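Local coordinates for KaiC-like domain-containing protein (Pyrococcus horikoshii, PDB 3BS4) that is of unknown function but carries a KaiC-like domain, probably of the RecA type, and binds an unidentified peptide in the crystal, at residues L24-D29 and V208-S213; A145-G150 and F186-G191. All coordinates share one frame; numbering follows the deposited sequence.

Contact 1 (L24-D29 and V208-S213); sequences LIHEED and VLKTRS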
# COMPACT_ATOMS: atom_id res chain seq x y z
N LEU A 24 7.81 -1.81 -0.62
CA LEU A 24 7.64 -0.62 -1.44
C LEU A 24 7.52 -1.00 -2.90
O LEU A 24 8.39 -1.67 -3.44
CB LEU A 24 8.84 0.33 -1.28
CG LEU A 24 8.79 1.59 -2.14
CD1 LEU A 24 7.64 2.57 -1.71
CD2 LEU A 24 10.14 2.29 -2.07
N ILE A 25 6.43 -0.57 -3.54
CA ILE A 25 6.31 -0.66 -4.99
C ILE A 25 6.61 0.76 -5.49
O ILE A 25 5.82 1.70 -5.27
CB ILE A 25 4.87 -1.07 -5.45
CG1 ILE A 25 4.46 -2.42 -4.84
CG2 ILE A 25 4.83 -1.09 -6.97
CD1 ILE A 25 5.42 -3.54 -5.06
N HIS A 26 7.76 0.91 -6.13
CA HIS A 26 8.16 2.20 -6.69
C HIS A 26 7.82 2.21 -8.18
O HIS A 26 8.54 1.59 -9.00
CB HIS A 26 9.63 2.45 -6.46
CG HIS A 26 10.11 3.76 -7.04
ND1 HIS A 26 11.44 4.01 -7.29
CD2 HIS A 26 9.43 4.87 -7.42
CE1 HIS A 26 11.57 5.22 -7.81
NE2 HIS A 26 10.36 5.76 -7.89
N GLU A 27 6.72 2.89 -8.52
CA GLU A 27 6.30 3.02 -9.93
C GLU A 27 7.06 4.23 -10.48
O GLU A 27 6.65 5.37 -10.26
CB GLU A 27 4.77 3.21 -10.04
CG GLU A 27 4.31 3.34 -11.50
CD GLU A 27 2.87 3.81 -11.67
OE1 GLU A 27 2.60 5.01 -11.39
OE2 GLU A 27 2.00 3.03 -12.13
N GLU A 28 8.20 3.98 -11.13
CA GLU A 28 9.09 5.09 -11.52
C GLU A 28 8.46 6.01 -12.59
O GLU A 28 8.71 7.24 -12.60
CB GLU A 28 10.43 4.53 -11.99
CG GLU A 28 11.49 5.58 -12.22
CD GLU A 28 12.80 4.95 -12.64
OE1 GLU A 28 12.82 4.28 -13.69
OE2 GLU A 28 13.79 5.12 -11.90
N ASP A 29 7.68 5.43 -13.48
CA ASP A 29 6.92 6.22 -14.47
C ASP A 29 5.51 5.68 -14.65
O ASP A 29 5.26 4.47 -14.49
CB ASP A 29 7.66 6.29 -15.80
CG ASP A 29 7.79 4.94 -16.47
OD1 ASP A 29 8.87 4.32 -16.32
OD2 ASP A 29 6.82 4.50 -17.11
N VAL A 208 11.95 -3.74 -1.97
CA VAL A 208 11.66 -2.66 -2.91
C VAL A 208 11.61 -3.25 -4.30
O VAL A 208 12.60 -3.84 -4.77
CB VAL A 208 12.74 -1.56 -2.90
CG1 VAL A 208 12.39 -0.50 -3.96
CG2 VAL A 208 12.88 -0.94 -1.51
N LEU A 209 10.46 -3.09 -4.95
CA LEU A 209 10.26 -3.44 -6.36
C LEU A 209 10.04 -2.16 -7.14
O LEU A 209 9.18 -1.36 -6.76
CB LEU A 209 9.04 -4.35 -6.54
CG LEU A 209 8.99 -5.63 -5.69
CD1 LEU A 209 7.77 -6.50 -6.08
CD2 LEU A 209 10.27 -6.42 -5.77
N LYS A 210 10.79 -1.97 -8.22
CA LYS A 210 10.68 -0.75 -9.02
C LYS A 210 10.15 -1.12 -10.39
O LYS A 210 10.68 -2.04 -11.01
CB LYS A 210 12.03 -0.07 -9.17
CG LYS A 210 11.98 1.19 -10.00
CD LYS A 210 13.25 1.99 -9.83
CE LYS A 210 14.29 1.63 -10.85
NZ LYS A 210 15.46 2.58 -10.76
N THR A 211 9.11 -0.43 -10.84
CA THR A 211 8.62 -0.66 -12.21
C THR A 211 8.97 0.52 -13.09
O THR A 211 9.05 1.67 -12.64
CB THR A 211 7.10 -0.91 -12.26
OG1 THR A 211 6.38 0.29 -11.90
CG2 THR A 211 6.71 -2.05 -11.33
N ARG A 212 9.22 0.23 -14.36
CA ARG A 212 9.60 1.28 -15.31
C ARG A 212 9.33 0.82 -16.72
O ARG A 212 9.22 -0.38 -16.98
CB ARG A 212 11.07 1.62 -15.16
CG ARG A 212 12.00 0.47 -15.48
CD ARG A 212 13.44 0.94 -15.49
NE ARG A 212 14.35 -0.10 -15.97
CZ ARG A 212 15.66 -0.08 -15.76
NH1 ARG A 212 16.22 0.91 -15.07
NH2 ARG A 212 16.42 -1.06 -16.24
N SER A 213 9.23 1.79 -17.63
CA SER A 213 8.93 1.55 -19.03
C SER A 213 10.15 1.86 -19.89
O SER A 213 10.97 2.71 -19.54
CB SER A 213 7.79 2.48 -19.49
OG SER A 213 6.63 2.31 -18.69
O HOH W 1 15.31 3.34 -14.18

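Contact 2 (A145-G150 and F186-G191); sequences AISMSG and FWLWEG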
# COMPACT_ATOMS: atom_id res chain seq x y z
N ALA A 145 -0.79 1.61 1.37
CA ALA A 145 -0.79 3.10 1.38
C ALA A 145 -0.65 3.61 -0.05
O ALA A 145 0.41 3.44 -0.68
CB ALA A 145 0.35 3.64 2.26
N ILE A 146 -1.74 4.23 -0.54
CA ILE A 146 -1.85 4.63 -1.93
C ILE A 146 -2.10 6.13 -2.01
O ILE A 146 -3.23 6.59 -1.86
CB ILE A 146 -2.98 3.86 -2.67
CG1 ILE A 146 -2.88 2.34 -2.41
CG2 ILE A 146 -2.93 4.18 -4.16
CD1 ILE A 146 -4.09 1.54 -2.84
N SER A 147 -1.05 6.92 -2.21
CA SER A 147 0.34 6.52 -2.30
C SER A 147 1.22 7.46 -1.52
O SER A 147 0.78 8.56 -1.15
CB SER A 147 0.80 6.77 -3.75
OG SER A 147 0.01 6.01 -4.66
N MET A 148 2.42 7.03 -1.14
CA MET A 148 3.11 7.61 -0.01
C MET A 148 3.68 8.91 -0.69
O MET A 148 3.94 9.93 -0.03
CB MET A 148 4.29 6.74 0.40
CG MET A 148 3.88 5.54 1.26
SD MET A 148 3.14 6.02 2.85
CE MET A 148 4.63 6.70 3.65
N SER A 149 3.84 8.88 -2.02
CA SER A 149 4.27 10.06 -2.78
C SER A 149 3.25 11.21 -2.68
O SER A 149 3.59 12.39 -2.89
CB SER A 149 4.55 9.68 -4.26
OG SER A 149 3.48 8.90 -4.79
N GLY A 150 2.00 10.89 -2.34
CA GLY A 150 0.95 11.89 -2.18
C GLY A 150 1.23 12.91 -1.09
O GLY A 150 0.72 14.03 -1.13
N PHE A 186 2.05 -2.71 2.19
CA PHE A 186 2.52 -2.30 0.86
C PHE A 186 2.40 -0.80 0.74
O PHE A 186 1.33 -0.25 0.97
CB PHE A 186 1.68 -2.94 -0.23
CG PHE A 186 1.82 -4.43 -0.31
CD1 PHE A 186 2.66 -5.01 -1.25
CD2 PHE A 186 1.09 -5.25 0.55
CE1 PHE A 186 2.78 -6.41 -1.34
CE2 PHE A 186 1.23 -6.65 0.47
CZ PHE A 186 2.08 -7.22 -0.48
N TRP A 187 3.49 -0.16 0.37
CA TRP A 187 3.49 1.27 0.09
C TRP A 187 3.65 1.45 -1.41
O TRP A 187 4.50 0.81 -2.02
CB TRP A 187 4.71 1.94 0.74
CG TRP A 187 4.55 2.16 2.20
CD1 TRP A 187 3.45 1.85 2.96
CD2 TRP A 187 5.48 2.80 3.08
NE1 TRP A 187 3.65 2.25 4.27
CE2 TRP A 187 4.88 2.84 4.36
CE3 TRP A 187 6.78 3.32 2.91
CZ2 TRP A 187 5.54 3.38 5.48
CZ3 TRP A 187 7.43 3.85 4.03
CH2 TRP A 187 6.80 3.88 5.29
N LEU A 188 2.88 2.36 -1.99
CA LEU A 188 3.08 2.71 -3.39
C LEU A 188 3.77 4.07 -3.46
O LEU A 188 3.38 4.99 -2.75
CB LEU A 188 1.72 2.78 -4.12
CG LEU A 188 1.75 3.14 -5.61
CD1 LEU A 188 2.55 2.09 -6.44
CD2 LEU A 188 0.35 3.30 -6.17
N TRP A 189 4.76 4.22 -4.35
CA TRP A 189 5.33 5.55 -4.59
C TRP A 189 5.31 5.80 -6.09
O TRP A 189 5.89 5.02 -6.83
CB TRP A 189 6.78 5.64 -4.07
CG TRP A 189 7.40 7.00 -4.25
CD1 TRP A 189 7.91 7.52 -5.39
CD2 TRP A 189 7.56 8.01 -3.24
NE1 TRP A 189 8.38 8.82 -5.18
CE2 TRP A 189 8.16 9.14 -3.86
CE3 TRP A 189 7.23 8.08 -1.88
CZ2 TRP A 189 8.46 10.32 -3.15
CZ3 TRP A 189 7.51 9.26 -1.18
CH2 TRP A 189 8.13 10.35 -1.82
N GLU A 190 4.62 6.87 -6.51
CA GLU A 190 4.45 7.17 -7.94
C GLU A 190 5.41 8.26 -8.36
O GLU A 190 5.34 9.38 -7.85
CB GLU A 190 2.99 7.59 -8.20
CG GLU A 190 2.01 6.49 -7.83
CD GLU A 190 0.55 6.82 -8.12
OE1 GLU A 190 0.19 7.03 -9.30
OE2 GLU A 190 -0.24 6.84 -7.18
N GLY A 191 6.31 7.92 -9.28
CA GLY A 191 7.25 8.91 -9.84
C GLY A 191 8.53 9.02 -9.03
O GLY A 191 8.92 8.09 -8.32

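Contact 1 (L24-D29 and V208-S213)
Leu24 to Glu27 pairs in parallel with Val208 to Thr211, the strand axes 17° apart and 4.7 Å at closest approach, and the backbone bonds run in turn from Leu209 N to Leu24 O, His26 N to Leu209 O, Thr211 N to His26 O and, just past the strand, Glu28 N to Thr211 O. On one face Ile25 and Leu209 lie side by side, their CD1 methyls 3.9 Å apart; farther along, Thr211 OG1 sits 3.4 Å from Glu27 CA and is hydrogen-bonded to Ser32. On the other face the aliphatic part of Lys210 runs beside the His26 ring, Lys210 CD lying 3.7 Å from His26 ND1. That ring is fixed at both nitrogens, ND1 by Tyr202 and NE2 by the carbonyl of Gly191. Within the mixed sheet of this KaiC-like domain, 22-27 is a central parallel strand and 207-216 is its neighbour, where the sheet passes into antiparallel strands. Beyond His26, chi3 of Lys210 (91°) turns CE toward the Glu28 carboxylate, and NZ, one bond further, makes a salt bridge with Glu28 OE2 (NZ to OE2 3.2 Å), meeting it from above the carboxylate plane. A water in the guanidinium plane, at its edge, joins Glu28 OE1 to Arg212 NH1, 2.7 Å from both atoms. At the loop end the Asp29 carboxylate grips Ser213 twice: OD1 takes Ser213 N at 2.9 Å and OD2 takes Ser213 OG at 2.7 Å, each oxygen using its syn lone pair.

Contact 2 (A145-G150 and F186-G191)
Met148 lies over one face of the Trp187 indole, SD 3.9 Å from the centroid of the five-membered ring and CE 3.7 Å from that of the six-membered ring, a Met-aromatic contact joined to a CH-pi contact. The bend at chi2 (-63°) sets SD over the smaller ring and that at chi3 (-69°) sets CE over the larger, while Ala145 CB approaches Trp187 CD1 obliquely. The Trp189 indole carries Ser149 on one face, CB over its centre and CA 3.7 Å from the six-membered-ring centroid; Gly191 O lies in plane at its edge, and NE1 donates to Val192 O. Strands 141-146 and 184-190 are parallel neighbours in a sheet consistent with a RecA-like fold, paired by Ala145 N to Phe186 O and Leu188 N to Ala145 O. A cis peptide precedes Ser147; beyond it Met148 N to Leu188 O continues the contact into a 3-10 segment. Trp187 NE1 bonds to the backbone of the bound peptide, which also packs on Met148, so this pair lines the peptide site. Glu190 is held by Lys35 and Tyr59 besides Ser147, whose OG donates to the anti lone pair of Glu190 OE2 at 2.7 Å. Ser149 OG accepts the N-H of Glu190 at 2.9 Å, nearly straight at 169°.

How the contacts relate
After helix 8-14 comes strand 22-27, the first half of contact 1. The chain then passes through helix 34-47, strand 51-56, further helices, strand 84-87 and helix 115-132 before reaching 145-150, the first half of contact 2. Helices 157-173 and 175-178 follow, and strand 184-190 closes that shorter loop. After helix 195-204, strand 207-216 closes the larger loop of contact 1, inside which contact 2 is nested. Strands 141-146, 184-190, 22-27 and 207-216 are consecutive in the sheet; contacts 2 and 1 are the first and third pairings of this run, and 184-190 beside 22-27 lies between them. Their centres are about 10 Å apart, with a probable hydrogen bond of 2.8 Å between Glu27 O and Gly191 N.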